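Local coordinates for protein BT_4661 (Bacteroides thetaiotaomicron, PDB 4AK2) that binds heparin and heparan sulphate, probably at the cell surface as a SusE-like glycan-binding protein of a heparin utilisation locus, at residues R203-F209 against K258-A262. Sequence-based numbering, arbitrary orientation.
Sequences RKPMSYF and KDPQA. With SGN (2-deoxy-6-O-sulfo-2-(sulfoamino)-alpha-D-glucopyranose), chain B.
At one end of the heparin-binding site, two loops of the ligand-binding domain are joined by a salt bridge while both hold the N-sulfate of one SGN sugar, Arg203 and Gln261 being pocket residues. Arg203 meets Asp259 end-on: NH1 lies 2.8 Å from Asp259 OD1 and NH2 2.9 Å from Asp259 OD2, each carboxylate oxygen using its syn lone pair, in nearly coplanar, nearly straight bonds (166° or more). Asp159 and Glu210 add further salt bridges to the same guanidinium. Asp259 OD1 also closes an Asx turn, accepting from Gln261 N from above the carboxylate plane. Gln261 sets CG anti to its backbone nitrogen (chi1 -168°), which lays that carbon over the centre of one guanidinium face, Ser207 OG lying over the opposite face toward the rim. The guanidinium and amide planes stack 14° apart, and the extended Gln261 chain carries NE2 to within 2.8 Å of SGN O1S. From the other loop, the backbone N of Arg203 donates to SGN O3S over 2.7 Å, a case of one sulfate bridging two loops. With an alanine at Arg203, the Asp259 carboxylate would be likely to lose its charged mate in this contact and the Gln261 amide its flat packing surface, freeing it to turn from the sulfate. Phe209 packs between Tyr208 and Asp259, whose CA stands 3.9 Å from the ring centroid in a CH-pi contact, and Phe209 CE2 touches Pro260 CD at 3.5 Å.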
loop_
_atom_site.group_PDB
_atom_site.type_symbol
_atom_site.label_atom_id
_atom_site.label_comp_id
_atom_site.label_asym_id
_atom_site.label_seq_id
_atom_site.Cartn_x
_atom_site.Cartn_y
_atom_site.Cartn_z
ATOM N N ARG A 203 -3.848 17.500 -4.627
ATOM C CA ARG A 203 -2.990 16.868 -3.629
ATOM C C ARG A 203 -3.310 17.360 -2.222
ATOM O O ARG A 203 -2.804 16.787 -1.252
ATOM C CB ARG A 203 -1.532 17.188 -3.937
ATOM C CG ARG A 203 -1.154 18.647 -3.719
ATOM C CD ARG A 203 0.322 18.921 -3.887
ATOM N NE ARG A 203 0.601 20.342 -3.698
ATOM C CZ ARG A 203 1.814 20.863 -3.595
ATOM N NH1 ARG A 203 2.902 20.085 -3.615
ATOM N NH2 ARG A 203 1.945 22.172 -3.428
ATOM N N LYS A 204 -4.162 18.379 -2.076
ATOM C CA LYS A 204 -4.203 19.127 -0.801
ATOM C C LYS A 204 -4.417 18.279 0.466
ATOM O O LYS A 204 -3.679 18.491 1.461
ATOM C CB LYS A 204 -5.173 20.290 -0.880
ATOM C CG LYS A 204 -4.728 21.363 -1.870
ATOM C CD LYS A 204 -5.812 22.392 -2.130
ATOM C CE LYS A 204 -5.378 23.398 -3.196
ATOM N NZ LYS A 204 -6.566 24.207 -3.523
ATOM N N PRO A 205 -5.367 17.314 0.452
ATOM C CA PRO A 205 -5.596 16.569 1.710
ATOM C C PRO A 205 -4.426 15.703 2.167
ATOM O O PRO A 205 -4.412 15.268 3.323
ATOM C CB PRO A 205 -6.815 15.684 1.371
ATOM C CG PRO A 205 -7.534 16.442 0.249
ATOM C CD PRO A 205 -6.367 16.937 -0.588
ATOM N N MET A 206 -3.493 15.440 1.264
ATOM C CA MET A 206 -2.361 14.549 1.526
ATOM C C MET A 206 -1.020 15.268 1.467
ATOM O O MET A 206 0.032 14.623 1.445
ATOM C CB MET A 206 -2.378 13.377 0.546
ATOM C CG MET A 206 -3.397 12.310 0.900
ATOM S SD MET A 206 -3.163 11.516 2.514
ATOM C CE MET A 206 -1.484 10.900 2.485
ATOM N N SER A 207 -1.057 16.604 1.452
ATOM C CA SER A 207 0.115 17.400 1.152
ATOM C C SER A 207 0.711 18.151 2.354
ATOM O O SER A 207 0.013 18.851 3.054
ATOM C CB SER A 207 -0.225 18.430 0.038
ATOM O OG SER A 207 0.863 19.351 -0.136
ATOM N N TYR A 208 2.016 17.987 2.541
ATOM C CA TYR A 208 2.753 18.818 3.482
ATOM C C TYR A 208 2.715 20.287 3.044
ATOM O O TYR A 208 2.438 21.190 3.842
ATOM C CB TYR A 208 4.205 18.346 3.567
ATOM C CG TYR A 208 5.080 19.324 4.350
ATOM C CD1 TYR A 208 5.229 19.206 5.722
ATOM C CD2 TYR A 208 5.751 20.372 3.692
ATOM C CE1 TYR A 208 6.002 20.113 6.428
ATOM C CE2 TYR A 208 6.528 21.288 4.395
ATOM C CZ TYR A 208 6.652 21.160 5.755
ATOM O OH TYR A 208 7.448 22.079 6.457
ATOM N N PHE A 209 3.044 20.533 1.785
ATOM C CA PHE A 209 3.194 21.912 1.313
ATOM C C PHE A 209 1.894 22.719 1.331
ATOM O O PHE A 209 1.947 23.948 1.484
ATOM C CB PHE A 209 3.892 21.924 -0.051
ATOM C CG PHE A 209 5.333 21.540 0.071
ATOM C CD1 PHE A 209 6.268 22.475 0.488
ATOM C CD2 PHE A 209 5.740 20.214 -0.141
ATOM C CE1 PHE A 209 7.587 22.079 0.692
ATOM C CE2 PHE A 209 7.054 19.824 0.060
ATOM C CZ PHE A 209 7.981 20.766 0.451
ATOM N N LYS A 258 12.914 22.653 -2.882
ATOM C CA LYS A 258 11.689 23.329 -3.288
ATOM C C LYS A 258 10.482 22.388 -3.205
ATOM O O LYS A 258 10.635 21.170 -3.328
ATOM C CB LYS A 258 11.811 23.862 -4.752
ATOM C CG LYS A 258 12.970 24.827 -4.959
ATOM C CD LYS A 258 12.888 25.962 -3.957
ATOM N N ASP A 259 9.283 22.980 -3.083
ATOM C CA ASP A 259 8.020 22.246 -3.210
ATOM C C ASP A 259 8.038 21.488 -4.546
ATOM O O ASP A 259 8.217 22.097 -5.600
ATOM C CB ASP A 259 6.872 23.261 -3.160
ATOM C CG ASP A 259 5.505 22.648 -3.310
ATOM O OD1 ASP A 259 5.370 21.483 -3.744
ATOM O OD2 ASP A 259 4.537 23.382 -3.033
ATOM N N PRO A 260 7.840 20.161 -4.515
ATOM C CA PRO A 260 7.977 19.350 -5.736
ATOM C C PRO A 260 6.702 19.205 -6.566
ATOM O O PRO A 260 6.602 18.301 -7.415
ATOM C CB PRO A 260 8.406 17.987 -5.160
ATOM C CG PRO A 260 7.626 17.899 -3.868
ATOM C CD PRO A 260 7.687 19.323 -3.314
ATOM N N GLN A 261 5.750 20.120 -6.360
ATOM C CA GLN A 261 4.469 20.085 -7.047
ATOM C C GLN A 261 4.591 19.834 -8.540
ATOM O O GLN A 261 3.818 19.039 -9.097
ATOM C CB GLN A 261 3.707 21.395 -6.810
ATOM C CG GLN A 261 2.250 21.368 -7.237
ATOM C CD GLN A 261 1.536 22.687 -6.960
ATOM O OE1 GLN A 261 2.150 23.778 -6.953
ATOM N NE2 GLN A 261 0.228 22.593 -6.695
ATOM N N ALA A 262 5.534 20.535 -9.171
ATOM C CA ALA A 262 5.656 20.584 -10.641
ATOM C C ALA A 262 6.802 19.670 -11.130
ATOM O O ALA A 262 7.282 19.789 -12.245
ATOM C CB ALA A 262 5.787 22.031 -11.161
HETATM C C1 SGN B . -5.431 20.321 -9.176
HETATM C C2 SGN B . -4.212 19.441 -9.467
HETATM C C3 SGN B . -4.142 19.186 -10.977
HETATM C C4 SGN B . -5.459 18.635 -11.494
HETATM C C5 SGN B . -6.632 19.555 -11.142
HETATM C C6 SGN B . -7.959 18.865 -11.478
HETATM N N2 SGN B . -3.012 20.083 -8.944
HETATM O O1 SGN B . -5.231 21.639 -9.677
HETATM O O3 SGN B . -3.097 18.236 -11.192
HETATM O O4 SGN B . -5.438 18.644 -12.931
HETATM O O5 SGN B . -6.608 19.729 -9.724
HETATM O O6 SGN B . -9.042 19.732 -11.195
HETATM S S1 SGN B . -2.581 20.019 -7.411
HETATM O O1S SGN B . -1.159 20.275 -7.348
HETATM O O2S SGN B . -3.322 20.932 -6.580
HETATM O O3S SGN B . -2.895 18.560 -6.942
HETATM S S2 SGN B . -10.485 19.206 -11.291
HETATM O O4S SGN B . -10.795 18.917 -12.691
HETATM O O5S SGN B . -11.428 20.438 -10.754
HETATM O O6S SGN B . -10.617 18.075 -10.362
#